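Probable arabinosyltransferase B (Mycobacterium tuberculosis H37Rv, PDB 7BVF) polymerises arabinose into the arabinan of the cell-wall arabinogalactan, as a membrane-embedded arabinosyltransferase whose pocket is occupied here by the drug ethambutol. Local coordinates at residues G1038-L1043 and R1065-L1070; V97-A102 and Q112-V117. All coordinates share one frame; numbering follows the deposited sequence.

Contact 1 of 2, residues G1038-L1043 and R1065-L1070; sequences GITDLL and RKFDTL
Beside the mixed sheet of the C-terminal domain, the loosely bonded helical turn 1040-1043 precedes strand 1046-1053, which pairs antiparallel with strand 1063-1067. The end of that second strand faces the turn, with Phe1067 meeting Thr1040 and Leu1070 meeting Leu1042 and Leu1043. The touch is slight, 191 Å² in all, and falls in two patches.

In the first, CZ, the tip of the Phe1067 ring, comes within 4.2 Å of Thr1040 CB. The approach to the ring is oblique. Both side chains start out toward the opposite segment, and the backbones stay well apart here, with the CA atoms of Thr1040 and Phe1067 8.4 Å from each other.

The second patch is closer in backbone terms: Leu1043 CA and Leu1070 CA are 5.8 Å apart. Leu1070 CD1 lies 3.9 Å from Leu1042 O and 4.0 Å from Leu1043 CA, so a methyl group meets main chain and not another side chain. Leu1043 O comes 4.0 Å from Thr1069 CA.

Bonds of this region run to other partners. Phe1067 pairs through its backbone with Lys1011, and Asp1068 with Leu1044. Gly1038 O takes a hydrogen bond from Gln184 NE2, and the Arg1065 guanidinium forms a salt bridge with Asp812. Between the two segments themselves the contact is van der Waals in character, partly methyl and backbone carbon against carbonyl oxygens. This is consistent with the backbone bonds of Phe1067 and Asp1068 doing more to place the strand end.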
ATOM      1  N   GLY A1038      -9.881  13.379 -23.739  1.00 22.30           N
ATOM      2  CA  GLY A1038      -9.408  12.745 -24.950  1.00 22.30           C
ATOM      3  C   GLY A1038      -9.809  13.558 -26.158  1.00 22.30           C
ATOM      4  O   GLY A1038      -9.214  13.441 -27.230  1.00 22.30           O
ATOM      5  N   ILE A1039     -10.829  14.389 -25.986  1.00 21.70           N
ATOM      6  CA  ILE A1039     -11.253  15.321 -27.023  1.00 21.70           C
ATOM      7  C   ILE A1039     -10.460  16.615 -26.957  1.00 21.70           C
ATOM      8  O   ILE A1039      -9.868  17.048 -27.946  1.00 21.70           O
ATOM      9  CB  ILE A1039     -12.766  15.592 -26.897  1.00 21.70           C
ATOM     10  CG1 ILE A1039     -13.554  14.285 -26.882  1.00 21.70           C
ATOM     11  CG2 ILE A1039     -13.233  16.485 -28.018  1.00 21.70           C
ATOM     12  CD1 ILE A1039     -14.991  14.463 -26.472  1.00 21.70           C
ATOM     13  N   THR A1040     -10.427  17.247 -25.784  1.00 23.60           N
ATOM     14  CA  THR A1040      -9.782  18.542 -25.624  1.00 23.60           C
ATOM     15  C   THR A1040      -8.269  18.479 -25.754  1.00 23.60           C
ATOM     16  O   THR A1040      -7.631  19.534 -25.819  1.00 23.60           O
ATOM     17  CB  THR A1040     -10.143  19.141 -24.268  1.00 23.60           C
ATOM     18  OG1 THR A1040      -9.570  18.344 -23.229  1.00 23.60           O
ATOM     19  CG2 THR A1040     -11.645  19.174 -24.090  1.00 23.60           C
ATOM     20  N   ASP A1041      -7.675  17.289 -25.787  1.00 26.82           N
ATOM     21  CA  ASP A1041      -6.233  17.194 -25.960  1.00 26.82           C
ATOM     22  C   ASP A1041      -5.813  17.250 -27.419  1.00 26.82           C
ATOM     23  O   ASP A1041      -4.648  17.542 -27.699  1.00 26.82           O
ATOM     24  CB  ASP A1041      -5.702  15.908 -25.327  1.00 26.82           C
ATOM     25  CG  ASP A1041      -5.549  16.020 -23.822  1.00 26.82           C
ATOM     26  OD1 ASP A1041      -5.144  15.024 -23.189  1.00 26.82           O
ATOM     27  OD2 ASP A1041      -5.835  17.102 -23.271  1.00 26.82           O
ATOM     28  N   LEU A1042      -6.729  16.990 -28.351  1.00 25.62           N
ATOM     29  CA  LEU A1042      -6.374  16.933 -29.759  1.00 25.62           C
ATOM     30  C   LEU A1042      -6.620  18.230 -30.514  1.00 25.62           C
ATOM     31  O   LEU A1042      -6.070  18.395 -31.606  1.00 25.62           O
ATOM     32  CB  LEU A1042      -7.139  15.808 -30.460  1.00 25.62           C
ATOM     33  CG  LEU A1042      -6.418  14.469 -30.594  1.00 25.62           C
ATOM     34  CD1 LEU A1042      -6.385  13.756 -29.259  1.00 25.62           C
ATOM     35  CD2 LEU A1042      -7.078  13.603 -31.652  1.00 25.62           C
ATOM     36  N   LEU A1043      -7.431  19.154 -29.985  1.00 22.60           N
ATOM     37  CA  LEU A1043      -7.696  20.359 -30.761  1.00 22.60           C
ATOM     38  C   LEU A1043      -7.801  21.641 -29.934  1.00 22.60           C
ATOM     39  O   LEU A1043      -8.356  22.627 -30.430  1.00 22.60           O
ATOM     40  CB  LEU A1043      -8.978  20.189 -31.598  1.00 22.60           C
ATOM     41  CG  LEU A1043     -10.376  20.244 -30.973  1.00 22.60           C
ATOM     42  CD1 LEU A1043     -11.430  20.449 -32.043  1.00 22.60           C
ATOM     43  CD2 LEU A1043     -10.680  18.998 -30.196  1.00 22.60           C
ATOM     44  N   ARG A1065      -7.906  27.143 -16.643  1.00 20.18           N
ATOM     45  CA  ARG A1065      -7.210  27.091 -17.916  1.00 20.18           C
ATOM     46  C   ARG A1065      -8.033  27.760 -19.007  1.00 20.18           C
ATOM     47  O   ARG A1065      -9.245  27.937 -18.887  1.00 20.18           O
ATOM     48  CB  ARG A1065      -6.906  25.646 -18.313  1.00 20.18           C
ATOM     49  CG  ARG A1065      -5.677  25.082 -17.649  1.00 20.18           C
ATOM     50  CD  ARG A1065      -6.001  24.492 -16.300  1.00 20.18           C
ATOM     51  NE  ARG A1065      -4.799  24.299 -15.499  1.00 20.18           N
ATOM     52  CZ  ARG A1065      -3.932  23.311 -15.673  1.00 20.18           C
ATOM     53  NH1 ARG A1065      -4.123  22.415 -16.629  1.00 20.18           N
ATOM     54  NH2 ARG A1065      -2.867  23.223 -14.891  1.00 20.18           N
ATOM     55  N   LYS A1066      -7.352  28.128 -20.082  1.00 20.15           N
ATOM     56  CA  LYS A1066      -7.972  28.730 -21.248  1.00 20.15           C
ATOM     57  C   LYS A1066      -7.591  27.913 -22.471  1.00 20.15           C
ATOM     58  O   LYS A1066      -6.419  27.566 -22.643  1.00 20.15           O
ATOM     59  CB  LYS A1066      -7.531  30.179 -21.417  1.00 20.15           C
ATOM     60  CG  LYS A1066      -8.538  31.038 -22.136  1.00 20.15           C
ATOM     61  CD  LYS A1066      -7.977  32.409 -22.422  1.00 20.15           C
ATOM     62  CE  LYS A1066      -9.078  33.364 -22.808  1.00 20.15           C
ATOM     63  NZ  LYS A1066      -9.976  32.760 -23.824  1.00 20.15           N
ATOM     64  N   PHE A1067      -8.578  27.602 -23.303  1.00 19.38           N
ATOM     65  CA  PHE A1067      -8.386  26.794 -24.497  1.00 19.38           C
ATOM     66  C   PHE A1067      -8.262  27.705 -25.708  1.00 19.38           C
ATOM     67  O   PHE A1067      -9.056  28.638 -25.868  1.00 19.38           O
ATOM     68  CB  PHE A1067      -9.552  25.828 -24.694  1.00 19.38           C
ATOM     69  CG  PHE A1067      -9.581  24.693 -23.719  1.00 19.38           C
ATOM     70  CD1 PHE A1067      -8.466  23.921 -23.497  1.00 19.38           C
ATOM     71  CD2 PHE A1067     -10.735  24.390 -23.035  1.00 19.38           C
ATOM     72  CE1 PHE A1067      -8.505  22.877 -22.610  1.00 19.38           C
ATOM     73  CE2 PHE A1067     -10.773  23.349 -22.146  1.00 19.38           C
ATOM     74  CZ  PHE A1067      -9.656  22.594 -21.933  1.00 19.38           C
ATOM     75  N   ASP A1068      -7.282  27.429 -26.565  1.00 25.44           N
ATOM     76  CA  ASP A1068      -7.048  28.210 -27.775  1.00 25.44           C
ATOM     77  C   ASP A1068      -7.107  27.283 -28.982  1.00 25.44           C
ATOM     78  O   ASP A1068      -6.244  26.416 -29.146  1.00 25.44           O
ATOM     79  CB  ASP A1068      -5.706  28.935 -27.710  1.00 25.44           C
ATOM     80  CG  ASP A1068      -5.646  29.942 -26.583  1.00 25.44           C
ATOM     81  OD1 ASP A1068      -6.220  31.040 -26.733  1.00 25.44           O
ATOM     82  OD2 ASP A1068      -5.021  29.637 -25.548  1.00 25.44           O
ATOM     83  N   THR A1069      -8.107  27.488 -29.836  1.00 28.91           N
ATOM     84  CA  THR A1069      -8.311  26.628 -30.993  1.00 28.91           C
ATOM     85  C   THR A1069      -7.063  26.562 -31.864  1.00 28.91           C
ATOM     86  O   THR A1069      -6.359  27.556 -32.049  1.00 28.91           O
ATOM     87  CB  THR A1069      -9.489  27.138 -31.819  1.00 28.91           C
ATOM     88  OG1 THR A1069      -9.329  28.539 -32.061  1.00 28.91           O
ATOM     89  CG2 THR A1069     -10.790  26.906 -31.079  1.00 28.91           C
ATOM     90  N   LEU A1070      -6.798  25.370 -32.401  1.00 32.05           N
ATOM     91  CA  LEU A1070      -5.650  25.167 -33.277  1.00 32.05           C
ATOM     92  C   LEU A1070      -5.946  25.630 -34.698  1.00 32.05           C
ATOM     93  O   LEU A1070      -5.154  26.361 -35.300  1.00 32.05           O
ATOM     94  CB  LEU A1070      -5.247  23.694 -33.273  1.00 32.05           C
ATOM     95  CG  LEU A1070      -4.361  23.243 -32.120  1.00 32.05           C
ATOM     96  CD1 LEU A1070      -4.165  21.745 -32.148  1.00 32.05           C
ATOM     97  CD2 LEU A1070      -3.041  23.950 -32.220  1.00 32.05           C
TER

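Contact 2 of 2, residues V97-A102 and Q112-V117; sequences VVLGTA and QALFVV
Val97, Leu99 and Gly100 run alongside Val117, Val116 and Phe115 in opposite directions, in the concanavalin-like domain. The two segments run antiparallel without regular strand bonding and bury 459 Å² between them.

Polar contacts are few. Val116 N donates a weak hydrogen bond to Leu99 O, 3.2 Å long and bent to 131° at the hydrogen. Next along, Gly100 CA makes a CA-H...O contact with Leu114 O at 3.5 Å.

Side-chain packing supplies most of the rest. Val97 splits its two methyls: CG2 lies 3.7 Å from Val117 CG1, the two side chains side by side and pointing the same way, while CG1 reaches the edge of the Phe115 ring, near its plane, 3.9 Å from CD1. CG1 of Val98 packs on Val116 CB at 3.6 Å. Val116 also meets Leu99, through CG2 sitting 3.7 Å from Leu99 CB. Thr101 has its OG1 anti to the carbonyl carbon (chi1 -78°), where it makes a van der Waals approach to Leu114. At the far end Ala102 CB and Ala113 CB touch at 4.1 Å.

The Phe115 ring leans across to segment 97-102. Its CD1 is beside Gly100 CA, where no side chain intervenes, and CE1 lies 3.6 Å from Ala102 O; both approaches are oblique. Lys104 adds a cation-pi contact to the same ring.

Backbone bonds tie both segments to their outer neighbours. Phe115 and Val117 bond to Thr126 and Asp124 of strand 122-126, and Val97 and Gly100 bond to Asp191 and Phe189. Leu99 and Leu114 rest on strand 78-81, and helix 1040-1043 lies against the Ala102 end.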
ATOM      1  N   VAL A  97      -1.559  18.042 -46.486  1.00 37.38           N
ATOM      2  CA  VAL A  97      -2.360  16.979 -45.893  1.00 37.38           C
ATOM      3  C   VAL A  97      -3.719  17.043 -46.572  1.00 37.38           C
ATOM      4  O   VAL A  97      -4.595  17.807 -46.156  1.00 37.38           O
ATOM      5  CB  VAL A  97      -2.487  17.125 -44.374  1.00 37.38           C
ATOM      6  CG1 VAL A  97      -3.428  16.081 -43.813  1.00 37.38           C
ATOM      7  CG2 VAL A  97      -1.128  17.014 -43.721  1.00 37.38           C
ATOM      8  N   VAL A  98      -3.901  16.242 -47.624  1.00 35.99           N
ATOM      9  CA  VAL A  98      -5.118  16.336 -48.425  1.00 35.99           C
ATOM     10  C   VAL A  98      -6.345  16.004 -47.591  1.00 35.99           C
ATOM     11  O   VAL A  98      -7.444  16.498 -47.865  1.00 35.99           O
ATOM     12  CB  VAL A  98      -5.009  15.423 -49.661  1.00 35.99           C
ATOM     13  CG1 VAL A  98      -4.753  14.001 -49.241  1.00 35.99           C
ATOM     14  CG2 VAL A  98      -6.263  15.506 -50.505  1.00 35.99           C
ATOM     15  N   LEU A  99      -6.181  15.198 -46.547  1.00 30.54           N
ATOM     16  CA  LEU A  99      -7.325  14.763 -45.760  1.00 30.54           C
ATOM     17  C   LEU A  99      -6.829  14.278 -44.411  1.00 30.54           C
ATOM     18  O   LEU A  99      -5.992  13.377 -44.343  1.00 30.54           O
ATOM     19  CB  LEU A  99      -8.088  13.656 -46.490  1.00 30.54           C
ATOM     20  CG  LEU A  99      -9.458  13.214 -45.990  1.00 30.54           C
ATOM     21  CD1 LEU A  99     -10.247  12.696 -47.169  1.00 30.54           C
ATOM     22  CD2 LEU A  99      -9.341  12.142 -44.925  1.00 30.54           C
ATOM     23  N   GLY A 100      -7.341  14.881 -43.344  1.00 24.88           N
ATOM     24  CA  GLY A 100      -7.020  14.465 -41.998  1.00 24.88           C
ATOM     25  C   GLY A 100      -8.285  14.279 -41.184  1.00 24.88           C
ATOM     26  O   GLY A 100      -9.392  14.547 -41.647  1.00 24.88           O
ATOM     27  N   THR A 101      -8.090  13.807 -39.971  1.00 22.03           N
ATOM     28  CA  THR A 101      -9.180  13.593 -39.036  1.00 22.03           C
ATOM     29  C   THR A 101      -9.042  14.420 -37.769  1.00 22.03           C
ATOM     30  O   THR A 101     -10.052  14.878 -37.226  1.00 22.03           O
ATOM     31  CB  THR A 101      -9.270  12.097 -38.698  1.00 22.03           C
ATOM     32  OG1 THR A 101      -9.922  11.404 -39.768  1.00 22.03           O
ATOM     33  CG2 THR A 101     -10.018  11.869 -37.448  1.00 22.03           C
ATOM     34  N   ALA A 102      -7.821  14.656 -37.316  1.00 25.54           N
ATOM     35  CA  ALA A 102      -7.465  15.599 -36.275  1.00 25.54           C
ATOM     36  C   ALA A 102      -6.528  16.639 -36.874  1.00 25.54           C
ATOM     37  O   ALA A 102      -5.971  16.422 -37.955  1.00 25.54           O
ATOM     38  CB  ALA A 102      -6.781  14.878 -35.105  1.00 25.54           C
ATOM     39  N   GLN A 112      -3.907   7.741 -33.162  1.00 23.04           N
ATOM     40  CA  GLN A 112      -5.353   7.930 -32.984  1.00 23.04           C
ATOM     41  C   GLN A 112      -5.950   8.926 -33.975  1.00 23.04           C
ATOM     42  O   GLN A 112      -6.786   9.755 -33.622  1.00 23.04           O
ATOM     43  CB  GLN A 112      -5.681   8.323 -31.538  1.00 23.04           C
ATOM     44  CG  GLN A 112      -5.228   9.690 -31.072  1.00 23.04           C
ATOM     45  CD  GLN A 112      -4.953   9.718 -29.595  1.00 23.04           C
ATOM     46  OE1 GLN A 112      -5.111   8.712 -28.908  1.00 23.04           O
ATOM     47  NE2 GLN A 112      -4.531  10.867 -29.095  1.00 23.04           N
ATOM     48  N   ALA A 113      -5.553   8.820 -35.235  1.00 23.43           N
ATOM     49  CA  ALA A 113      -6.169   9.598 -36.307  1.00 23.43           C
ATOM     50  C   ALA A 113      -5.730   8.996 -37.632  1.00 23.43           C
ATOM     51  O   ALA A 113      -4.903   8.083 -37.676  1.00 23.43           O
ATOM     52  CB  ALA A 113      -5.809  11.080 -36.225  1.00 23.43           C
ATOM     53  N   LEU A 114      -6.286   9.523 -38.717  1.00 23.53           N
ATOM     54  CA  LEU A 114      -6.041   9.008 -40.055  1.00 23.53           C
ATOM     55  C   LEU A 114      -5.594  10.148 -40.953  1.00 23.53           C
ATOM     56  O   LEU A 114      -6.208  11.218 -40.947  1.00 23.53           O
ATOM     57  CB  LEU A 114      -7.297   8.343 -40.618  1.00 23.53           C
ATOM     58  CG  LEU A 114      -7.218   7.709 -42.000  1.00 23.53           C
ATOM     59  CD1 LEU A 114      -7.962   6.400 -41.991  1.00 23.53           C
ATOM     60  CD2 LEU A 114      -7.803   8.636 -43.041  1.00 23.53           C
ATOM     61  N   PHE A 115      -4.534   9.919 -41.724  1.00 26.90           N
ATOM     62  CA  PHE A 115      -3.985  10.929 -42.613  1.00 26.90           C
ATOM     63  C   PHE A 115      -3.715  10.327 -43.984  1.00 26.90           C
ATOM     64  O   PHE A 115      -3.449   9.132 -44.113  1.00 26.90           O
ATOM     65  CB  PHE A 115      -2.703  11.530 -42.042  1.00 26.90           C
ATOM     66  CG  PHE A 115      -2.916  12.308 -40.780  1.00 26.90           C
ATOM     67  CD1 PHE A 115      -3.347  13.618 -40.824  1.00 26.90           C
ATOM     68  CD2 PHE A 115      -2.690  11.732 -39.550  1.00 26.90           C
ATOM     69  CE1 PHE A 115      -3.549  14.331 -39.666  1.00 26.90           C
ATOM     70  CE2 PHE A 115      -2.889  12.447 -38.393  1.00 26.90           C
ATOM     71  CZ  PHE A 115      -3.319  13.743 -38.451  1.00 26.90           C
ATOM     72  N   VAL A 116      -3.785  11.176 -45.005  1.00 31.38           N
ATOM     73  CA  VAL A 116      -3.642  10.785 -46.405  1.00 31.38           C
ATOM     74  C   VAL A 116      -2.474  11.556 -47.011  1.00 31.38           C
ATOM     75  O   VAL A 116      -2.552  12.041 -48.143  1.00 31.38           O
ATOM     76  CB  VAL A 116      -4.948  11.008 -47.188  1.00 31.38           C
ATOM     77  CG1 VAL A 116      -4.917  10.275 -48.515  1.00 31.38           C
ATOM     78  CG2 VAL A 116      -6.129  10.530 -46.375  1.00 31.38           C
ATOM     79  N   VAL A 117      -1.390  11.697 -46.244  1.00 36.17           N
ATOM     80  CA  VAL A 117      -0.388  12.721 -46.536  1.00 36.17           C
ATOM     81  C   VAL A 117       0.279  12.478 -47.888  1.00 36.17           C
ATOM     82  O   VAL A 117       0.402  11.343 -48.359  1.00 36.17           O
ATOM     83  CB  VAL A 117       0.646  12.803 -45.400  1.00 36.17           C
ATOM     84  CG1 VAL A 117       0.064  13.557 -44.231  1.00 36.17           C
ATOM     85  CG2 VAL A 117       1.028  11.423 -44.942  1.00 36.17           C
TER

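From the N terminus, contact 2 comes first. Segment 112-117 returns to 97-102 after nine intervening residues, closing a short loop between helix 85-89 and strand 122-126. The chain then passes through the membrane region before contact 1 opens in the C-terminal domain. There a longer loop of 21 residues, nine of them in strands, brings 1065-1070 back to 1038-1043. The two loops follow in series and neither nest nor cross. Their centres are about 18 Å apart, yet they touch: Leu1042 CD1 lies 3.4 Å from Gln112 NE2, and Leu1042 CD2 lies 3.7 Å from Ala102 CB. Leu1042 is one of the residues through which the C-terminal domain packs against the concanavalin-like domain.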